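ADP compounds hydrolase NudE (PDB 1VHZ) hydrolyses ADP-containing compounds such as ADP-ribose, Ap3A, Ap2A and NADH in a magnesium-dependent reaction, working as a homodimer of the Nudix hydrolase family. Local coordinates at residues Arg66-Val70 with Gly71-Tyr75; Pro86-Val90 with Tyr91-Asn95; Ser116-Pro119 with Ser120-Ser124; Leu177-Glu180 with Trp181-Gln185. All coordinates share one frame; numbering follows the deposited sequence. Where two conformers were deposited one is given.

Contact 1 of 4, residues Arg66-Val70 with Gly71-Tyr75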
loop_
_atom_site.group_PDB
_atom_site.type_symbol
_atom_site.label_atom_id
_atom_site.label_comp_id
_atom_site.label_asym_id
_atom_site.label_seq_id
_atom_site.Cartn_x
_atom_site.Cartn_y
_atom_site.Cartn_z
ATOM N N ARG A 66 -15.071 -8.389 -7.129
ATOM C CA ARG A 66 -14.847 -9.197 -5.940
ATOM C C ARG A 66 -13.802 -10.241 -6.351
ATOM O O ARG A 66 -13.933 -10.855 -7.405
ATOM C CB ARG A 66 -16.128 -9.801 -5.392
ATOM C CG ARG A 66 -17.135 -8.743 -4.947
ATOM C CD ARG A 66 -18.416 -9.358 -4.384
ATOM N NE ARG A 66 -19.316 -8.302 -3.921
ATOM C CZ ARG A 66 -19.221 -7.581 -2.819
ATOM N NH1 ARG A 66 -20.136 -6.633 -2.570
ATOM N NH2 ARG A 66 -18.231 -7.769 -1.937
ATOM N N GLU A 67 -12.735 -10.378 -5.575
ATOM C CA GLU A 67 -11.650 -11.280 -5.952
ATOM C C GLU A 67 -11.022 -11.941 -4.745
ATOM O O GLU A 67 -10.719 -11.301 -3.727
ATOM C CB GLU A 67 -10.590 -10.422 -6.706
ATOM C CG GLU A 67 -9.429 -11.225 -7.256
ATOM C CD GLU A 67 -8.674 -10.502 -8.366
ATOM O OE1 GLU A 67 -8.093 -11.174 -9.246
ATOM O OE2 GLU A 67 -8.661 -9.255 -8.377
ATOM N N TYR A 68 -10.803 -13.256 -4.866
ATOM C CA TYR A 68 -10.232 -13.988 -3.753
ATOM C C TYR A 68 -8.781 -13.576 -3.503
ATOM O O TYR A 68 -8.012 -13.353 -4.427
ATOM C CB TYR A 68 -10.358 -15.494 -3.956
ATOM C CG TYR A 68 -9.823 -16.323 -2.814
ATOM C CD1 TYR A 68 -8.566 -16.916 -2.903
ATOM C CD2 TYR A 68 -10.546 -16.500 -1.642
ATOM C CE1 TYR A 68 -8.064 -17.669 -1.868
ATOM C CE2 TYR A 68 -10.060 -17.272 -0.605
ATOM C CZ TYR A 68 -8.818 -17.858 -0.726
ATOM O OH TYR A 68 -8.314 -18.614 0.308
ATOM N N ALA A 69 -8.431 -13.496 -2.235
ATOM C CA ALA A 69 -7.086 -13.145 -1.777
ATOM C C ALA A 69 -6.633 -14.215 -0.786
ATOM O O ALA A 69 -7.199 -14.339 0.311
ATOM C CB ALA A 69 -7.151 -11.769 -1.098
ATOM N N VAL A 70 -5.653 -15.022 -1.165
ATOM C CA VAL A 70 -5.177 -16.107 -0.320
ATOM C C VAL A 70 -4.458 -15.649 0.927
ATOM O O VAL A 70 -4.352 -16.416 1.894
ATOM C CB VAL A 70 -4.318 -17.111 -1.129
ATOM C CG1 VAL A 70 -2.905 -16.605 -1.338
ATOM C CG2 VAL A 70 -4.306 -18.470 -0.452
ATOM N N GLY A 71 -3.890 -14.443 0.931
ATOM C CA GLY A 71 -3.172 -13.924 2.097
ATOM C C GLY A 71 -4.105 -13.804 3.291
ATOM O O GLY A 71 -3.711 -14.132 4.417
ATOM N N THR A 72 -5.339 -13.352 3.078
ATOM C CA THR A 72 -6.313 -13.228 4.149
ATOM C C THR A 72 -7.395 -14.295 4.043
ATOM O O THR A 72 -8.289 -14.353 4.886
ATOM C CB THR A 72 -7.026 -11.850 4.092
ATOM O OG1 THR A 72 -7.461 -11.633 2.736
ATOM C CG2 THR A 72 -6.081 -10.724 4.489
ATOM N N GLU A 73 -7.379 -15.089 2.975
ATOM C CA GLU A 73 -8.399 -16.101 2.758
ATOM C C GLU A 73 -9.797 -15.486 2.808
ATOM O O GLU A 73 -10.659 -15.908 3.573
ATOM C CB GLU A 73 -8.334 -17.263 3.735
ATOM C CG GLU A 73 -7.109 -18.135 3.556
ATOM C CD GLU A 73 -6.856 -19.027 4.762
ATOM O OE1 GLU A 73 -7.823 -19.422 5.446
ATOM O OE2 GLU A 73 -5.671 -19.332 4.984
ATOM N N SER A 74 -10.012 -14.503 1.949
ATOM C CA SER A 74 -11.310 -13.836 1.892
ATOM C C SER A 74 -11.444 -13.178 0.520
ATOM O O SER A 74 -10.483 -13.140 -0.245
ATOM C CB SER A 74 -11.388 -12.750 2.984
ATOM O OG SER A 74 -10.291 -11.848 2.813
ATOM N N TYR A 75 -12.620 -12.633 0.263
ATOM C CA TYR A 75 -12.877 -11.962 -0.991
ATOM C C TYR A 75 -12.695 -10.467 -0.797
ATOM O O TYR A 75 -13.253 -9.906 0.147
ATOM C CB TYR A 75 -14.282 -12.277 -1.511
ATOM C CG TYR A 75 -14.305 -13.610 -2.229
ATOM C CD1 TYR A 75 -14.657 -14.780 -1.571
ATOM C CD2 TYR A 75 -13.928 -13.679 -3.573
ATOM C CE1 TYR A 75 -14.667 -15.984 -2.246
ATOM C CE2 TYR A 75 -13.921 -14.878 -4.238
ATOM C CZ TYR A 75 -14.283 -16.034 -3.570
ATOM O OH TYR A 75 -14.273 -17.241 -4.243
HETATM O O HOH W 1 -15.938 -9.106 -1.641
#
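Y68 turns an edge of its ring to the face of Y75 in an edge-to-face (T-shaped) pair, the centroids 5.6 Å apart and the planes at 67°. CD2 of Y68 is the atom over that face, and CE2 of Y75 in turn meets CB of Y68 at 3.6 Å. With CG anti to the backbone N (chi1 -178°), the Y68 ring runs on past S74 to E73, so that its OH lies 3.5 Å from E73 CG and the two side chains point the same way. Y75 suits its place through its OH, hydrogen-bonded to E145; Y68 does so through a flat ring spanning S74 and E73. E73 forms a salt bridge with R43 of the second subunit. On the face of A69 and S74, T72 OG1 and S74 OG share a 2.8 Å hydrogen bond beside the small methyl of A69. The backbones pair as A69 N to S74 O (2.9 Å) and S74 N to A69 O; because E73 and S74 both face A69, the turn carries a G1 beta bulge. It closes the hairpin of strands 61-69 and 74-78 in the Nudix sheet, where strand 61-69 also pairs with strands 51-58 and 149-153.

Contact 2 of 4, residues Pro86-Val90 with Tyr91-Asn95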
loop_
_atom_site.group_PDB
_atom_site.type_symbol
_atom_site.label_atom_id
_atom_site.label_comp_id
_atom_site.label_asym_id
_atom_site.label_seq_id
_atom_site.Cartn_x
_atom_site.Cartn_y
_atom_site.Cartn_z
ATOM N N PRO A 86 5.791 -6.440 -20.558
ATOM C CA PRO A 86 6.910 -5.748 -21.184
ATOM C C PRO A 86 6.545 -5.269 -22.581
ATOM O O PRO A 86 5.951 -5.998 -23.377
ATOM C CB PRO A 86 8.030 -6.768 -21.220
ATOM C CG PRO A 86 7.650 -7.866 -20.303
ATOM C CD PRO A 86 6.162 -7.787 -20.067
ATOM N N GLY A 87 6.820 -4.007 -22.885
ATOM C CA GLY A 87 6.487 -3.452 -24.193
ATOM C C GLY A 87 5.170 -2.691 -24.196
ATOM O O GLY A 87 4.908 -1.894 -25.097
ATOM N N GLU A 88 4.302 -2.905 -23.209
ATOM C CA GLU A 88 3.011 -2.255 -23.131
ATOM C C GLU A 88 3.063 -0.921 -22.403
ATOM O O GLU A 88 3.795 -0.794 -21.426
ATOM C CB GLU A 88 2.042 -3.125 -22.290
ATOM C CG GLU A 88 1.194 -4.141 -22.963
ATOM C CD GLU A 88 0.166 -4.869 -22.127
ATOM O OE1 GLU A 88 0.283 -5.050 -20.888
ATOM O OE2 GLU A 88 -0.825 -5.356 -22.735
ATOM N N SER A 89 2.290 0.055 -22.867
ATOM C CA SER A 89 2.209 1.323 -22.134
ATOM C C SER A 89 1.151 1.124 -21.025
ATOM O O SER A 89 0.443 0.109 -21.039
ATOM C CB SER A 89 1.703 2.439 -23.049
ATOM O OG SER A 89 0.331 2.244 -23.342
ATOM N N VAL A 90 0.965 2.079 -20.126
ATOM C CA VAL A 90 -0.047 1.927 -19.100
ATOM C C VAL A 90 -1.459 1.874 -19.691
ATOM O O VAL A 90 -2.312 1.205 -19.114
ATOM C CB VAL A 90 -0.070 3.056 -18.041
ATOM C CG1 VAL A 90 1.033 2.831 -17.035
ATOM C CG2 VAL A 90 0.045 4.419 -18.725
ATOM N N TYR A 91 -1.723 2.614 -20.748
ATOM C CA TYR A 91 -3.048 2.634 -21.359
ATOM C C TYR A 91 -3.373 1.264 -21.945
ATOM O O TYR A 91 -4.431 0.712 -21.700
ATOM C CB TYR A 91 -3.114 3.720 -22.450
ATOM C CG TYR A 91 -2.737 5.089 -21.901
ATOM C CD1 TYR A 91 -3.667 5.827 -21.198
ATOM C CD2 TYR A 91 -1.453 5.605 -22.039
ATOM C CE1 TYR A 91 -3.374 7.072 -20.690
ATOM C CE2 TYR A 91 -1.136 6.842 -21.524
ATOM C CZ TYR A 91 -2.094 7.575 -20.857
ATOM O OH TYR A 91 -1.790 8.795 -20.301
ATOM N N GLU A 92 -2.387 0.665 -22.600
ATOM C CA GLU A 92 -2.534 -0.631 -23.236
ATOM C C GLU A 92 -2.768 -1.719 -22.209
ATOM O O GLU A 92 -3.646 -2.571 -22.366
ATOM C CB GLU A 92 -1.290 -0.923 -24.101
ATOM C CG GLU A 92 -1.254 -0.156 -25.421
ATOM C CD GLU A 92 0.130 -0.069 -26.049
ATOM O OE1 GLU A 92 1.152 -0.460 -25.440
ATOM O OE2 GLU A 92 0.247 0.429 -27.191
ATOM N N ALA A 93 -1.977 -1.714 -21.132
ATOM C CA ALA A 93 -2.167 -2.733 -20.093
ATOM C C ALA A 93 -3.544 -2.548 -19.459
ATOM O O ALA A 93 -4.255 -3.529 -19.232
ATOM C CB ALA A 93 -1.073 -2.649 -19.049
ATOM N N ALA A 94 -3.921 -1.285 -19.208
ATOM C CA ALA A 94 -5.207 -1.025 -18.581
ATOM C C ALA A 94 -6.352 -1.559 -19.448
ATOM O O ALA A 94 -7.235 -2.250 -18.953
ATOM C CB ALA A 94 -5.395 0.465 -18.308
ATOM N N ASN A 95 -6.327 -1.222 -20.734
ATOM C CA ASN A 95 -7.369 -1.663 -21.666
ATOM C C ASN A 95 -7.451 -3.186 -21.717
ATOM O O ASN A 95 -8.534 -3.751 -21.612
ATOM C CB ASN A 95 -7.117 -1.039 -23.040
ATOM C CG ASN A 95 -8.363 -0.798 -23.859
ATOM O OD1 ASN A 95 -9.469 -0.651 -23.351
ATOM N ND2 ASN A 95 -8.214 -0.759 -25.184
#
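S89 and E92 meet where the chain passes from the loop after strand 80-83 into helix 90-102, whose first turns are tied by A93 N to S89 O (3.0 Å) and A94 N to V90 O (3.0 Å). S89 is the N-cap. Its OG, held between its own backbone N and carbonyl carbon (chi1 71°), accepts from E92 N at 3.2 Å with an N-H...O angle of 165°. E92 completes the exchange: with CG beside its backbone N, the chain extends to S89, where OE1 accepts S89 N at 2.9 Å, on the anti side of the carboxylate and 35° out of its plane. The two bonds make a capping box. A short hydroxyl suits the cap because it reaches an N-H of the first turn, and a glutamate three residues on can span back to the cap's own N-H, its charge probably favoured by the helix N-terminus. All of this lies in the Nudix box, the loop-helix-loop motif whose glutamates E97 and E101 are metal ligands by similarity. Before the cap, E88 lays its carboxylate against A93, OE1 3.3 Å from CB; OE2 forms a salt bridge with R96, and OE1 accepts from D85 N. A leucine in place of E88 would probably leave the R96 guanidinium without this mate and the D85 amide without its acceptor. V90 places CG2 over one face of the Y91 ring, a CH-pi contact 4.1 Å from the centroid, while Y91 reaches L109 and F111 of strand 104-116.

Contact 3 of 4, residues Ser116-Pro119 with Ser120-Ser124. With APR (adenosine-5-diphosphoribose), chain C.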
loop_
_atom_site.group_PDB
_atom_site.type_symbol
_atom_site.label_atom_id
_atom_site.label_comp_id
_atom_site.label_asym_id
_atom_site.label_seq_id
_atom_site.Cartn_x
_atom_site.Cartn_y
_atom_site.Cartn_z
ATOM N N SER A 116 4.277 3.765 -5.225
ATOM C CA SER A 116 5.128 2.678 -4.734
ATOM C C SER A 116 4.382 2.042 -3.553
ATOM O O SER A 116 3.379 2.633 -3.094
ATOM C CB SER A 116 6.437 3.303 -4.222
ATOM O OG SER A 116 6.194 3.851 -2.936
ATOM N N MET A 117 4.728 0.847 -3.118
ATOM C CA MET A 117 4.072 0.207 -1.977
ATOM C C MET A 117 5.142 -0.438 -1.081
ATOM O O MET A 117 5.848 -1.354 -1.475
ATOM C CB MET A 117 3.066 -0.851 -2.385
ATOM C CG MET A 117 2.043 -0.580 -3.457
ATOM S SD MET A 117 2.611 -0.954 -5.125
ATOM C CE MET A 117 1.505 -2.275 -5.608
ATOM N N ALA A 118 5.312 0.058 0.134
ATOM C CA ALA A 118 6.319 -0.458 1.057
ATOM C C ALA A 118 7.665 -0.673 0.378
ATOM O O ALA A 118 8.179 -1.787 0.251
ATOM C CB ALA A 118 5.816 -1.721 1.744
ATOM N N PRO A 119 8.308 0.419 -0.051
ATOM C CA PRO A 119 9.600 0.411 -0.699
ATOM C C PRO A 119 10.749 -0.064 0.158
ATOM O O PRO A 119 11.879 -0.264 -0.313
ATOM C CB PRO A 119 9.802 1.843 -1.179
ATOM C CG PRO A 119 8.921 2.669 -0.307
ATOM C CD PRO A 119 7.746 1.792 0.038
ATOM N N SER A 120 10.557 -0.276 1.456
ATOM C CA SER A 120 11.619 -0.792 2.316
ATOM C C SER A 120 11.931 -2.242 1.950
ATOM O O SER A 120 13.062 -2.686 2.095
ATOM C CB SER A 120 11.205 -0.727 3.792
ATOM O OG SER A 120 11.483 0.560 4.322
ATOM N N TYR A 121 10.926 -2.991 1.516
ATOM C CA TYR A 121 11.042 -4.378 1.138
ATOM C C TYR A 121 10.741 -4.680 -0.316
ATOM O O TYR A 121 11.172 -5.720 -0.826
ATOM C CB TYR A 121 10.069 -5.235 2.001
ATOM C CG TYR A 121 10.284 -4.946 3.476
ATOM C CD1 TYR A 121 11.343 -5.512 4.166
ATOM C CD2 TYR A 121 9.467 -4.036 4.132
ATOM C CE1 TYR A 121 11.558 -5.211 5.499
ATOM C CE2 TYR A 121 9.680 -3.725 5.463
ATOM C CZ TYR A 121 10.728 -4.316 6.137
ATOM O OH TYR A 121 10.932 -4.008 7.462
ATOM N N PHE A 122 9.941 -3.858 -0.991
ATOM C CA PHE A 122 9.580 -4.110 -2.384
ATOM C C PHE A 122 9.827 -2.881 -3.248
ATOM O O PHE A 122 9.674 -1.751 -2.763
ATOM C CB PHE A 122 8.092 -4.487 -2.522
ATOM C CG PHE A 122 7.589 -5.435 -1.471
ATOM C CD1 PHE A 122 6.996 -4.947 -0.315
ATOM C CD2 PHE A 122 7.736 -6.803 -1.614
ATOM C CE1 PHE A 122 6.547 -5.809 0.673
ATOM C CE2 PHE A 122 7.292 -7.666 -0.630
ATOM C CZ PHE A 122 6.703 -7.169 0.516
ATOM N N SER A 123 10.101 -3.070 -4.526
ATOM C CA SER A 123 10.329 -1.934 -5.415
ATOM C C SER A 123 9.211 -1.774 -6.440
ATOM O O SER A 123 9.327 -0.947 -7.361
ATOM C CB SER A 123 11.661 -2.144 -6.156
ATOM O OG SER A 123 11.573 -3.352 -6.911
ATOM N N SER A 124 8.119 -2.504 -6.308
ATOM C CA SER A 124 7.027 -2.429 -7.265
ATOM C C SER A 124 6.242 -1.128 -7.286
ATOM O O SER A 124 5.984 -0.514 -6.266
ATOM C CB SER A 124 6.039 -3.592 -7.021
ATOM O OG SER A 124 5.446 -3.927 -8.271
HETATM N N1 APR C . 15.421 -5.471 6.157
HETATM C C2 APR C . 15.692 -5.539 7.537
HETATM N N3 APR C . 15.528 -4.572 8.442
HETATM C C4 APR C . 15.027 -3.372 7.890
HETATM C C5 APR C . 14.701 -3.131 6.540
HETATM C C6 APR C . 14.915 -4.265 5.616
HETATM N N6 APR C . 14.658 -4.195 4.308
HETATM N N7 APR C . 14.237 -1.836 6.377
HETATM C C8 APR C . 14.281 -1.307 7.606
HETATM N N9 APR C . 14.747 -2.190 8.543
HETATM C "C1'" APR C . 14.976 -2.019 10.144
HETATM C "C2'" APR C . 16.021 -0.890 10.374
HETATM O "O2'" APR C . 16.789 -1.213 11.517
HETATM C "C3'" APR C . 15.184 0.410 10.661
HETATM O "O3'" APR C . 15.520 0.972 11.921
HETATM O "O4'" APR C . 13.801 -1.497 10.689
HETATM C "C4'" APR C . 13.764 0.015 10.663
HETATM C "C5'" APR C . 13.174 0.509 11.925
HETATM O O HOH W 2 7.322 -0.150 -3.846
#
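S120 and Y121 follow A118 and P119 in a type I beta-turn of the loop between strands 104-116 and 125-136 of the Nudix domain, a part of the chain that contacts the adenine of ADP-ribose. Backbone hydrogen bonds set the turn: A118 O accepts both F122 N, at 3.0 Å in the carbonyl plane, and Y121 N, at 3.3 Å from above that plane. P119, its phi fixed by the ring, suits the bend, and its CA gives a CA-H...O contact to F122 O (3.0 Å). Apolar packing is light within the loop, A118 CB lying 4.0 Å from F122 CD1, but the F122 ring meets F122 of the second subunit. Contacts with the ligand come next. S120 O accepts from N6 of the base at 3.1 Å, and the ligand is also hydrogen-bonded to E42 O. Y121 sets CE1 over the face of the adenine, 3.5 Å from C6, its ring tilted against the base. A serine instead of Y121 would probably leave that face without its aromatic cover at C6 and N6. Water completes the loop: one molecule accepts from M117 N at 2.9 Å and lies 2.8 Å from S124 O, to which it can donate.

Contact 4 of 4, residues Leu177-Glu180 with Trp181-Gln185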
loop_
_atom_site.group_PDB
_atom_site.type_symbol
_atom_site.label_atom_id
_atom_site.label_comp_id
_atom_site.label_asym_id
_atom_site.label_seq_id
_atom_site.Cartn_x
_atom_site.Cartn_y
_atom_site.Cartn_z
ATOM N N LEU A 177 -7.918 9.625 -5.038
ATOM C CA LEU A 177 -7.312 10.286 -6.197
ATOM C C LEU A 177 -8.332 10.499 -7.310
ATOM O O LEU A 177 -8.363 11.553 -7.943
ATOM C CB LEU A 177 -6.089 9.515 -6.708
ATOM C CG LEU A 177 -4.859 9.593 -5.777
ATOM C CD1 LEU A 177 -3.898 8.455 -6.070
ATOM C CD2 LEU A 177 -4.170 10.948 -5.867
ATOM N N VAL A 178 -9.214 9.527 -7.530
ATOM C CA VAL A 178 -10.248 9.653 -8.557
ATOM C C VAL A 178 -11.264 10.716 -8.180
ATOM O O VAL A 178 -11.731 11.533 -8.981
ATOM C CB VAL A 178 -10.910 8.282 -8.782
ATOM C CG1 VAL A 178 -12.150 8.438 -9.661
ATOM C CG2 VAL A 178 -9.903 7.325 -9.432
ATOM N N ARG A 179 -11.634 10.744 -6.900
ATOM C CA ARG A 179 -12.575 11.762 -6.413
ATOM C C ARG A 179 -11.983 13.157 -6.610
ATOM O O ARG A 179 -12.712 14.066 -7.000
ATOM C CB ARG A 179 -12.845 11.518 -4.940
ATOM C CG ARG A 179 -13.903 12.482 -4.328
ATOM C CD ARG A 179 -13.492 12.585 -2.885
ATOM N NE ARG A 179 -14.441 12.903 -1.865
ATOM C CZ ARG A 179 -13.974 13.290 -0.655
ATOM N NH1 ARG A 179 -14.815 13.588 0.313
ATOM N NH2 ARG A 179 -12.653 13.363 -0.468
ATOM N N GLU A 180 -10.684 13.337 -6.326
ATOM C CA GLU A 180 -10.059 14.639 -6.533
ATOM C C GLU A 180 -10.145 15.012 -8.025
ATOM O O GLU A 180 -10.522 16.118 -8.372
ATOM C CB GLU A 180 -8.583 14.667 -6.179
ATOM C CG GLU A 180 -8.108 15.112 -4.863
ATOM C CD GLU A 180 -8.956 16.044 -4.047
ATOM O OE1 GLU A 180 -8.797 17.271 -4.161
ATOM O OE2 GLU A 180 -9.793 15.542 -3.259
ATOM N N TRP A 181 -9.784 14.037 -8.864
ATOM C CA TRP A 181 -9.831 14.258 -10.310
ATOM C C TRP A 181 -11.245 14.590 -10.774
ATOM O O TRP A 181 -11.455 15.469 -11.614
ATOM C CB TRP A 181 -9.282 13.022 -11.002
ATOM C CG TRP A 181 -9.303 13.043 -12.497
ATOM C CD1 TRP A 181 -8.432 13.686 -13.336
ATOM C CD2 TRP A 181 -10.236 12.342 -13.329
ATOM N NE1 TRP A 181 -8.773 13.413 -14.646
ATOM C CE2 TRP A 181 -9.869 12.592 -14.669
ATOM C CE3 TRP A 181 -11.338 11.521 -13.060
ATOM C CZ2 TRP A 181 -10.588 12.080 -15.745
ATOM C CZ3 TRP A 181 -12.047 11.002 -14.137
ATOM C CH2 TRP A 181 -11.670 11.286 -15.461
ATOM N N LEU A 182 -12.244 13.892 -10.265
ATOM C CA LEU A 182 -13.647 14.139 -10.612
ATOM C C LEU A 182 -14.053 15.571 -10.240
ATOM O O LEU A 182 -14.824 16.205 -10.961
ATOM C CB LEU A 182 -14.529 13.142 -9.911
ATOM C CG LEU A 182 -15.337 12.057 -10.557
ATOM C CD1 LEU A 182 -15.133 11.867 -12.044
ATOM C CD2 LEU A 182 -15.117 10.730 -9.801
ATOM N N LYS A 183 -13.528 16.100 -9.145
ATOM C CA LYS A 183 -13.779 17.461 -8.698
ATOM C C LYS A 183 -13.282 18.469 -9.733
ATOM O O LYS A 183 -13.975 19.418 -10.090
ATOM C CB LYS A 183 -13.078 17.747 -7.365
ATOM C CG LYS A 183 -13.839 17.297 -6.140
ATOM C CD LYS A 183 -13.016 17.417 -4.866
ATOM C CE LYS A 183 -13.781 16.865 -3.664
ATOM N NZ LYS A 183 -12.909 16.730 -2.457
ATOM N N GLY A 184 -12.091 18.219 -10.267
ATOM C CA GLY A 184 -11.487 19.076 -11.274
ATOM C C GLY A 184 -12.505 19.489 -12.331
ATOM O O GLY A 184 -12.725 20.678 -12.565
ATOM N N GLN A 185 -13.158 18.506 -12.930
ATOM C CA GLN A 185 -14.171 18.716 -13.949
ATOM C C GLN A 185 -15.569 18.859 -13.369
ATOM O O GLN A 185 -16.559 18.992 -14.092
ATOM C CB GLN A 185 -14.112 17.541 -14.937
ATOM C CG GLN A 185 -13.665 16.242 -14.296
ATOM C CD GLN A 185 -13.202 15.200 -15.285
ATOM O OE1 GLN A 185 -12.305 15.424 -16.103
ATOM N NE2 GLN A 185 -13.823 14.031 -15.211
#
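V178 lays CG1 against CD2 of L182 one helical turn on, 3.8 Å away, the two branched side chains lying side by side and pointing the same way. With CG1 anti to the backbone N (chi1 170°), the valine directs this methyl along the leucine. Both are buried: V178 also packs on L112 and V130 of the neighbouring strands, L182 on L154, so branched apolar residues suit this side. W181, its ring likewise carried anti to the backbone N, sets CB 3.5 Å from V178 O and packs on T110 and L112 of strand 104-116 and V130 and Q132 of strand 125-136, a wide ring bridging two strands. Charged residues occupy another side. K183 NZ reaches E180 OE2 at 3.4 Å, a salt bridge whose hydrogen bond is weak, and lies over one face of the R179 guanidinium, 3.9 Å from NH2. Those like charges are probably tolerated because carboxylate lies close by: E180 OE2 also forms a salt bridge with R179 of the second subunit, and R179 NH2 does so with E180 there, a reciprocal pair across the dimer. Long, flexible ends suit such a surface, since they can reach across to the partner. Backbone bonds such as W181 N to L177 O (3.0 Å) and L182 N to V178 O (2.7 Å) carry the spiral through. The pattern is that of an amphipathic alpha-helix, here helix 169-184, packed by its apolar side on the beta-sheet and by its charged side at the dimer interface.

All four contacts are local, but each belongs to a different part of the fold. Contacts 1 and 4 are partly buried: contact 1 pairs aromatic rings on a hairpin of the sheet itself, whereas contact 4 packs a helix on the sheet. Contact 2 is also partly buried, yet polar capping bonds dominate it and the second subunit does not touch it. Contact 3 is a surface loop held chiefly by backbone bonds and water, and it alone includes bound ligand. Strands 104-116 and 125-136 flank contact 3 and also lie beneath contact 4 and beside contact 2. Contacts 1, 3 and 4 all reach the second subunit, contacts 1 and 4 through salt bridges.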